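Local coordinates for protein CDP-4-keto-6-deoxy-D-glucose-3-dehydrase (Yersinia pseudotuberculosis, PDB 3BB8) that binds pyridoxal 5'-phosphate in an aspartate aminotransferase fold and probably dehydrates CDP-4-keto-6-deoxy-D-glucose at the sugar C3 during lipopolysaccharide biosynthesis, at residues 64-69 against 298-303; 113-118 against 162-167; 150-155 against 181-186. The protein carries 1 engineered substitution. All coordinates share one frame; numbering follows the deposited sequence.

Contact 1 of 3, residues 64-69 against 298-303; sequences NDAFEK and CGLAQL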
loop_
_atom_site.group_PDB
_atom_site.type_symbol
_atom_site.label_atom_id
_atom_site.label_comp_id
_atom_site.label_asym_id
_atom_site.label_seq_id
_atom_site.Cartn_x
_atom_site.Cartn_y
_atom_site.Cartn_z
ATOM N N ASN A 64 -3.635 -12.193 -10.622
ATOM C CA ASN A 64 -2.774 -12.209 -9.450
ATOM C C ASN A 64 -2.374 -13.632 -9.102
ATOM O O ASN A 64 -1.253 -13.867 -8.648
ATOM C CB ASN A 64 -3.456 -11.564 -8.243
ATOM C CG ASN A 64 -2.512 -11.425 -7.049
ATOM O OD1 ASN A 64 -1.564 -10.637 -7.085
ATOM N ND2 ASN A 64 -2.761 -12.203 -5.992
ATOM N N ASP A 65 -3.288 -14.581 -9.307
ATOM C CA ASP A 65 -2.995 -15.988 -9.018
ATOM C C ASP A 65 -1.917 -16.474 -9.970
ATOM O O ASP A 65 -0.956 -17.124 -9.559
ATOM C CB ASP A 65 -4.233 -16.876 -9.197
ATOM C CG ASP A 65 -5.301 -16.612 -8.159
ATOM O OD1 ASP A 65 -4.943 -16.342 -6.989
ATOM O OD2 ASP A 65 -6.500 -16.691 -8.510
ATOM N N ALA A 66 -2.094 -16.160 -11.248
ATOM C CA ALA A 66 -1.137 -16.551 -12.279
ATOM C C ALA A 66 0.243 -15.943 -12.002
ATOM O O ALA A 66 1.266 -16.625 -12.099
ATOM C CB ALA A 66 -1.642 -16.110 -13.656
ATOM N N PHE A 67 0.261 -14.661 -11.644
ATOM C CA PHE A 67 1.514 -13.976 -11.360
ATOM C C PHE A 67 2.255 -14.574 -10.179
ATOM O O PHE A 67 3.440 -14.881 -10.283
ATOM C CB PHE A 67 1.283 -12.478 -11.104
ATOM C CG PHE A 67 2.550 -11.723 -10.788
ATOM C CD1 PHE A 67 3.012 -11.625 -9.475
ATOM C CD2 PHE A 67 3.336 -11.198 -11.813
ATOM C CE1 PHE A 67 4.239 -11.024 -9.185
ATOM C CE2 PHE A 67 4.566 -10.596 -11.533
ATOM C CZ PHE A 67 5.017 -10.511 -10.216
ATOM N N GLU A 68 1.562 -14.751 -9.057
ATOM C CA GLU A 68 2.216 -15.295 -7.872
ATOM C C GLU A 68 2.752 -16.683 -8.151
ATOM O O GLU A 68 3.785 -17.090 -7.603
ATOM C CB GLU A 68 1.253 -15.333 -6.682
ATOM C CG GLU A 68 0.749 -13.957 -6.255
ATOM C CD GLU A 68 -0.178 -14.013 -5.047
ATOM O OE1 GLU A 68 -1.003 -14.951 -4.965
ATOM O OE2 GLU A 68 -0.092 -13.108 -4.190
ATOM N N LYS A 69 2.047 -17.401 -9.022
ATOM C CA LYS A 69 2.442 -18.753 -9.391
ATOM C C LYS A 69 3.697 -18.744 -10.251
ATOM O O LYS A 69 4.677 -19.408 -9.929
ATOM C CB LYS A 69 1.312 -19.447 -10.157
ATOM C CG LYS A 69 1.605 -20.898 -10.527
ATOM C CD LYS A 69 0.534 -21.443 -11.465
ATOM C CE LYS A 69 0.764 -22.909 -11.809
ATOM N NZ LYS A 69 -0.224 -23.367 -12.824
ATOM N N CYS A 298 -0.199 -6.627 -15.700
ATOM C CA CYS A 298 1.012 -6.020 -16.227
ATOM C C CYS A 298 2.200 -6.855 -15.790
ATOM O O CYS A 298 3.052 -7.205 -16.597
ATOM C CB CYS A 298 1.149 -4.586 -15.712
ATOM S SG CYS A 298 2.432 -3.594 -16.526
ATOM N N GLY A 299 2.239 -7.197 -14.511
ATOM C CA GLY A 299 3.332 -8.000 -14.001
ATOM C C GLY A 299 3.433 -9.361 -14.661
ATOM O O GLY A 299 4.531 -9.844 -14.929
ATOM N N LEU A 300 2.289 -9.991 -14.932
ATOM C CA LEU A 300 2.291 -11.317 -15.558
ATOM C C LEU A 300 2.949 -11.266 -16.934
ATOM O O LEU A 300 3.815 -12.082 -17.235
ATOM C CB LEU A 300 0.868 -11.871 -15.672
ATOM C CG LEU A 300 0.764 -13.311 -16.189
ATOM C CD1 LEU A 300 1.549 -14.262 -15.295
ATOM C CD2 LEU A 300 -0.693 -13.712 -16.240
ATOM N N ALA A 301 2.543 -10.303 -17.756
ATOM C CA ALA A 301 3.129 -10.138 -19.088
ATOM C C ALA A 301 4.645 -9.972 -18.952
ATOM O O ALA A 301 5.422 -10.667 -19.614
ATOM C CB ALA A 301 2.528 -8.907 -19.786
ATOM N N GLN A 302 5.051 -9.051 -18.079
ATOM C CA GLN A 302 6.461 -8.772 -17.822
ATOM C C GLN A 302 7.241 -10.045 -17.492
ATOM O O GLN A 302 8.396 -10.194 -17.887
ATOM C CB GLN A 302 6.606 -7.787 -16.648
ATOM C CG GLN A 302 6.154 -6.352 -16.906
ATOM C CD GLN A 302 7.173 -5.535 -17.692
ATOM O OE1 GLN A 302 7.230 -5.599 -18.921
ATOM N NE2 GLN A 302 7.989 -4.768 -16.979
ATOM N N LEU A 303 6.616 -10.960 -16.761
ATOM C CA LEU A 303 7.285 -12.200 -16.380
ATOM C C LEU A 303 7.803 -13.015 -17.564
ATOM O O LEU A 303 8.723 -13.820 -17.420
ATOM C CB LEU A 303 6.358 -13.069 -15.526
ATOM C CG LEU A 303 6.368 -12.782 -14.021
ATOM C CD1 LEU A 303 5.363 -13.687 -13.320
ATOM C CD2 LEU A 303 7.764 -13.022 -13.462
#

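Contact 2 of 3, residues 113-118 against 162-167; sequences VITVAA and IMIAHT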
loop_
_atom_site.group_PDB
_atom_site.type_symbol
_atom_site.label_atom_id
_atom_site.label_comp_id
_atom_site.label_asym_id
_atom_site.label_seq_id
_atom_site.Cartn_x
_atom_site.Cartn_y
_atom_site.Cartn_z
ATOM N N VAL A 113 18.251 -5.114 14.771
ATOM C CA VAL A 113 18.297 -5.677 13.433
ATOM C C VAL A 113 19.579 -5.133 12.795
ATOM O O VAL A 113 19.776 -3.916 12.726
ATOM C CB VAL A 113 17.084 -5.213 12.593
ATOM C CG1 VAL A 113 17.127 -5.851 11.226
ATOM C CG2 VAL A 113 15.790 -5.555 13.308
ATOM N N ILE A 114 20.456 -6.031 12.358
ATOM C CA ILE A 114 21.706 -5.627 11.723
ATOM C C ILE A 114 21.467 -5.312 10.249
ATOM O O ILE A 114 20.800 -6.073 9.537
ATOM C CB ILE A 114 22.771 -6.739 11.828
ATOM C CG1 ILE A 114 23.224 -6.881 13.283
ATOM C CG2 ILE A 114 23.956 -6.415 10.922
ATOM C CD1 ILE A 114 24.147 -8.065 13.528
ATOM N N THR A 115 22.003 -4.184 9.793
ATOM C CA THR A 115 21.831 -3.782 8.399
ATOM C C THR A 115 22.956 -2.809 8.042
ATOM O O THR A 115 23.864 -2.601 8.844
ATOM C CB THR A 115 20.439 -3.111 8.202
ATOM O OG1 THR A 115 20.206 -2.877 6.810
ATOM C CG2 THR A 115 20.368 -1.787 8.945
ATOM N N VAL A 116 22.917 -2.222 6.852
ATOM C CA VAL A 116 23.956 -1.268 6.465
ATOM C C VAL A 116 23.326 0.096 6.222
ATOM O O VAL A 116 22.127 0.187 5.950
ATOM C CB VAL A 116 24.718 -1.728 5.195
ATOM C CG1 VAL A 116 25.381 -3.074 5.460
ATOM C CG2 VAL A 116 23.773 -1.821 4.001
ATOM N N ALA A 117 24.124 1.155 6.344
ATOM C CA ALA A 117 23.631 2.513 6.144
ATOM C C ALA A 117 23.712 2.969 4.679
ATOM O O ALA A 117 23.117 3.980 4.291
ATOM C CB ALA A 117 24.394 3.473 7.040
ATOM N N ALA A 118 24.445 2.226 3.863
ATOM C CA ALA A 118 24.554 2.574 2.454
ATOM C C ALA A 118 23.468 1.826 1.687
ATOM O O ALA A 118 23.740 0.823 1.039
ATOM C CB ALA A 118 25.936 2.201 1.917
ATOM N N ILE A 162 18.721 -10.013 10.712
ATOM C CA ILE A 162 19.557 -9.291 9.777
ATOM C C ILE A 162 18.704 -9.053 8.549
ATOM O O ILE A 162 18.136 -9.998 7.995
ATOM C CB ILE A 162 20.790 -10.105 9.356
ATOM C CG1 ILE A 162 21.661 -10.408 10.572
ATOM C CG2 ILE A 162 21.580 -9.330 8.311
ATOM C CD1 ILE A 162 22.901 -11.222 10.243
ATOM N N MET A 163 18.591 -7.788 8.148
ATOM C CA MET A 163 17.820 -7.416 6.966
ATOM C C MET A 163 18.698 -6.497 6.131
ATOM O O MET A 163 19.000 -5.372 6.525
ATOM C CB MET A 163 16.520 -6.702 7.361
ATOM C CG MET A 163 15.584 -6.440 6.182
ATOM S SD MET A 163 13.902 -6.046 6.705
ATOM C CE MET A 163 13.185 -5.433 5.199
ATOM N N ILE A 164 19.100 -6.993 4.969
ATOM C CA ILE A 164 19.981 -6.263 4.074
ATOM C C ILE A 164 19.556 -6.482 2.634
ATOM O O ILE A 164 18.982 -7.518 2.303
ATOM C CB ILE A 164 21.421 -6.779 4.212
ATOM C CG1 ILE A 164 21.930 -6.542 5.626
ATOM C CG2 ILE A 164 22.312 -6.122 3.191
ATOM C CD1 ILE A 164 23.314 -7.110 5.862
ATOM N N ALA A 165 19.870 -5.527 1.770
ATOM C CA ALA A 165 19.510 -5.649 0.366
ATOM C C ALA A 165 20.722 -5.993 -0.497
ATOM O O ALA A 165 21.840 -5.592 -0.181
ATOM C CB ALA A 165 18.886 -4.336 -0.126
ATOM N N HIS A 166 20.489 -6.750 -1.572
ATOM C CA HIS A 166 21.547 -7.093 -2.517
ATOM C C HIS A 166 21.611 -5.842 -3.386
ATOM O O HIS A 166 20.963 -5.746 -4.431
ATOM C CB HIS A 166 21.166 -8.331 -3.348
ATOM C CG HIS A 166 21.220 -9.615 -2.575
ATOM N ND1 HIS A 166 20.101 -10.198 -2.016
ATOM C CD2 HIS A 166 22.267 -10.391 -2.208
ATOM C CE1 HIS A 166 20.458 -11.274 -1.338
ATOM N NE2 HIS A 166 21.767 -11.414 -1.437
ATOM N N THR A 167 22.387 -4.875 -2.912
ATOM C CA THR A 167 22.515 -3.571 -3.556
ATOM C C THR A 167 22.809 -3.556 -5.042
ATOM O O THR A 167 23.788 -4.128 -5.495
ATOM C CB THR A 167 23.566 -2.732 -2.818
ATOM O OG1 THR A 167 23.216 -2.684 -1.430
ATOM C CG2 THR A 167 23.622 -1.313 -3.370
#

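Contact 3 of 3, residues 150-155 against 181-186; sequences LIEAAV and ADKYNL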
loop_
_atom_site.group_PDB
_atom_site.type_symbol
_atom_site.label_atom_id
_atom_site.label_comp_id
_atom_site.label_asym_id
_atom_site.label_seq_id
_atom_site.Cartn_x
_atom_site.Cartn_y
_atom_site.Cartn_z
ATOM N N LEU A 150 32.244 -7.711 9.178
ATOM C CA LEU A 150 31.904 -6.794 10.264
ATOM C C LEU A 150 30.601 -7.152 10.986
ATOM O O LEU A 150 30.310 -6.617 12.058
ATOM C CB LEU A 150 31.804 -5.371 9.719
ATOM C CG LEU A 150 33.044 -4.863 8.991
ATOM C CD1 LEU A 150 32.747 -3.524 8.343
ATOM C CD2 LEU A 150 34.194 -4.752 9.974
ATOM N N ILE A 151 29.819 -8.045 10.388
ATOM C CA ILE A 151 28.548 -8.473 10.962
ATOM C C ILE A 151 28.745 -8.996 12.384
ATOM O O ILE A 151 28.179 -8.471 13.339
ATOM C CB ILE A 151 27.923 -9.599 10.118
ATOM C CG1 ILE A 151 27.738 -9.139 8.667
ATOM C CG2 ILE A 151 26.603 -10.027 10.727
ATOM C CD1 ILE A 151 26.883 -7.914 8.504
ATOM N N GLU A 152 29.562 -10.040 12.491
ATOM C CA GLU A 152 29.894 -10.701 13.749
ATOM C C GLU A 152 29.999 -9.784 14.965
ATOM O O GLU A 152 29.337 -10.008 15.980
ATOM C CB GLU A 152 31.210 -11.461 13.574
ATOM C CG GLU A 152 31.777 -12.088 14.841
ATOM C CD GLU A 152 31.063 -13.363 15.242
ATOM O OE1 GLU A 152 31.122 -14.356 14.479
ATOM O OE2 GLU A 152 30.446 -13.369 16.326
ATOM N N ALA A 153 30.832 -8.756 14.868
ATOM C CA ALA A 153 31.033 -7.837 15.983
ATOM C C ALA A 153 29.826 -6.968 16.305
ATOM O O ALA A 153 29.757 -6.377 17.383
ATOM C CB ALA A 153 32.251 -6.955 15.719
ATOM N N ALA A 154 28.877 -6.880 15.378
ATOM C CA ALA A 154 27.685 -6.065 15.608
ATOM C C ALA A 154 26.593 -6.858 16.330
ATOM O O ALA A 154 25.585 -6.296 16.766
ATOM C CB ALA A 154 27.157 -5.526 14.285
ATOM N N VAL A 155 26.799 -8.164 16.457
ATOM C CA VAL A 155 25.830 -9.020 17.127
ATOM C C VAL A 155 25.911 -8.876 18.642
ATOM O O VAL A 155 26.998 -8.741 19.211
ATOM C CB VAL A 155 26.052 -10.492 16.771
ATOM C CG1 VAL A 155 24.987 -11.348 17.437
ATOM C CG2 VAL A 155 26.022 -10.670 15.265
ATOM N N ALA A 181 24.221 -15.734 10.622
ATOM C CA ALA A 181 22.808 -15.833 10.959
ATOM C C ALA A 181 22.517 -17.173 11.621
ATOM O O ALA A 181 21.916 -17.223 12.694
ATOM C CB ALA A 181 21.953 -15.670 9.702
ATOM N N ASP A 182 22.949 -18.254 10.976
ATOM C CA ASP A 182 22.728 -19.596 11.497
ATOM C C ASP A 182 23.398 -19.805 12.852
ATOM O O ASP A 182 22.885 -20.527 13.709
ATOM C CB ASP A 182 23.234 -20.630 10.494
ATOM C CG ASP A 182 22.618 -20.448 9.121
ATOM O OD1 ASP A 182 21.390 -20.233 9.049
ATOM O OD2 ASP A 182 23.354 -20.525 8.112
ATOM N N LYS A 183 24.540 -19.161 13.049
ATOM C CA LYS A 183 25.257 -19.285 14.305
ATOM C C LYS A 183 24.417 -18.737 15.448
ATOM O O LYS A 183 24.103 -19.459 16.396
ATOM C CB LYS A 183 26.581 -18.526 14.235
ATOM C CG LYS A 183 27.398 -18.572 15.519
ATOM C CD LYS A 183 28.685 -17.789 15.355
ATOM C CE LYS A 183 29.490 -17.763 16.633
ATOM N NZ LYS A 183 30.675 -16.875 16.484
ATOM N N TYR A 184 24.046 -17.463 15.348
ATOM C CA TYR A 184 23.257 -16.821 16.393
ATOM C C TYR A 184 21.748 -17.024 16.274
ATOM O O TYR A 184 20.978 -16.420 17.019
ATOM C CB TYR A 184 23.574 -15.325 16.441
ATOM C CG TYR A 184 24.999 -15.029 16.848
ATOM C CD1 TYR A 184 26.042 -15.095 15.923
ATOM C CD2 TYR A 184 25.311 -14.723 18.174
ATOM C CE1 TYR A 184 27.363 -14.863 16.311
ATOM C CE2 TYR A 184 26.625 -14.491 18.573
ATOM C CZ TYR A 184 27.646 -14.563 17.640
ATOM O OH TYR A 184 28.943 -14.345 18.043
ATOM N N ASN A 185 21.336 -17.882 15.344
ATOM C CA ASN A 185 19.922 -18.173 15.123
ATOM C C ASN A 185 19.118 -16.907 14.828
ATOM O O ASN A 185 17.978 -16.751 15.284
ATOM C CB ASN A 185 19.334 -18.883 16.343
ATOM C CG ASN A 185 19.870 -20.280 16.511
ATOM O OD1 ASN A 185 19.633 -21.156 15.674
ATOM N ND2 ASN A 185 20.606 -20.500 17.592
ATOM N N LEU A 186 19.723 -16.010 14.060
ATOM C CA LEU A 186 19.092 -14.754 13.692
ATOM C C LEU A 186 18.225 -14.940 12.458
ATOM O O LEU A 186 18.539 -15.753 11.587
ATOM C CB LEU A 186 20.155 -13.705 13.377
ATOM C CG LEU A 186 21.203 -13.388 14.440
ATOM C CD1 LEU A 186 22.259 -12.470 13.835
ATOM C CD2 LEU A 186 20.541 -12.743 15.651
#

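Contact 1 of 3, residues 64-69 against 298-303
Phe67 lays one edge of its ring against the bare backbone at Gly299, and it contributes more buried surface than any other residue of the pair. The missing side chain at Gly299 lets the ring come close: CD2 of Phe67 lies 3.4 Å from Gly299 C, and CE2 of Phe67 lies 3.5 Å from Gly299 O, with that oxygen in the ring plane. The ring reaches the partner helix because CG of Phe67 stands anti to the backbone N (chi1 179°). Leu303 closes in obliquely from one turn further on, its CD1 3.5 Å from Phe67 CD2. Beyond the pair, Phe216 meets the same ring with its plane nearly perpendicular, and Met224 and Thr82 also touch it, so this part is buried and closely packed. The other flank is looser and partly exposed. There a methyl-to-methyl touch joins Ala66 CB to Leu300 CD2 at 3.7 Å, and Leu300 also touches Phe63 and Lys70 of helix 62-75. No hydrogen bond joins the segments, whose axes approach to 8.9 Å at an angle of 37°. Such apolar packing, with a glycine at the point of closest contact, joins helix 62-75 to the long helix 293-323, which runs the same general way, beside the cofactor region of an aspartate aminotransferase fold, with pyridoxal phosphate about 12 Å from the Phe67 side chain.

Contact 2 of 3, residues 113-118 against 162-167
Two neighbouring parallel strands of the large mixed sheet in this aminotransferase fold meet where Ile114 is paired with Ile162, their CA atoms 4.7 Å apart. Ile114 is the residue of this parallel bridge that makes both backbone bonds: it bonds to Ala161 and Met163 of the same neighbouring strand, its carbonyl oxygen receiving Met163 N at 3.1 Å. The same oxygen of Ile114 also has Ile162 CA 3.5 Å away as a CA-H...O contact. One step further on the regular pattern gives way to a side chain. Thr115 OG1 donates to Met163 O at 2.8 Å, with a C=O...O angle of 163°, nearly along the C=O axis. That reach follows from chi1 of -173°, which sets OG1 anti to the backbone N and leaves CG2 in the crowded position between N and carbonyl carbon. A hydroxyl thus takes up a buried carbonyl just where the two chains begin to part.

The side chains sort onto two faces. Ile114 and Ile162 share one, with Ile114 CB 4.0 Å from Ile162 CG1. Val113 and Met163 lie side by side on the other, Val113 CG1 being 4.0 Å from Met163 CB; helix 121-129 covers this face, touching Val113 through Thr127 and Thr115 through Val124. Past the strands the separation widens to 8.8 Å between Ala118 CA and Thr167 CA, after an inverse gamma turn centred on His166. The Thr167 side chain lies about 6 Å from the bound pyridoxal phosphate and from the side chain of the cofactor-binding Asp194. A cofactor pocket opening where adjacent parallel strands diverge at their C-terminal ends is the familiar arrangement of the aspartate aminotransferase fold.

Contact 3 of 3, residues 150-155 against 181-186
Tyr184 reaches across to Val155 with its ring face and to Glu152 with its hydroxyl, and following it outward shows how one side chain can serve an apolar and a charged neighbour. From CB, which points toward segment 150-155, chi1 of -65° places CG anti to the carbonyl carbon and sets one ring face against Val155. The CG1 methyl of Val155 sits 3.7 Å from the Tyr184 ring centroid, 20° off the normal, in a CH-pi contact. It is offset toward the rim, so that Tyr184 CD2, at 3.5 Å from Val155 CG1, is the ring atom closest to it. On the far half of the ring, CE1 and CZ of Tyr184 have Glu152 OE2 near their plane, CZ at 3.3 Å.

At the tip, Tyr184 OH donates to Glu152 OE2. The modelled separation of 2.5 Å is very short, and its exact value is doubtful. The carboxylate plane is turned 61° from that of the ring. Its other oxygen, Glu152 OE1, meets Lys183: the extended lysine brings NZ to 3.3 Å from OE1, a salt bridge with only a weak hydrogen bond, and Arg179 makes a second salt bridge to that oxygen. The two basic groups would be expected to stabilise the carboxylate's negative charge.

Next to this polar group the contact turns apolar, with Val155 CG2 4.4 Å from Leu186 CD1. The chain leaves the helix through Asn185, whose phi is positive, and Leu186 N bonds to Ala181 O at 2.9 Å, as in a Schellman motif. Helix 174-184 thereby passes into strand 187-191, completing the beta-alpha-beta crossover from parallel strand 159-165 that is characteristic of this sheet's alpha/beta architecture.

Followed from the N terminus, the chain leaves helix 62-75 and makes its way through much of the large sheet before helix 293-323 returns to close contact 1, the widest of the three loops. Contacts 2 and 3 are nested inside it, their centres about 28 and 36 Å from its own. These two cross: the chain passes 113-118, then 150-155, then closes contact 2 at 162-167 and contact 3 at 181-186. They also touch, Ile114 CD1 packing 3.6 Å from Val155 CG2. Contact 2 joins strands within the sheet, contact 3 ties together two helices, 151-154 and 174-184, on the face carrying Ile114 and Ile162, and contact 1 unites helices beyond the chain's centre.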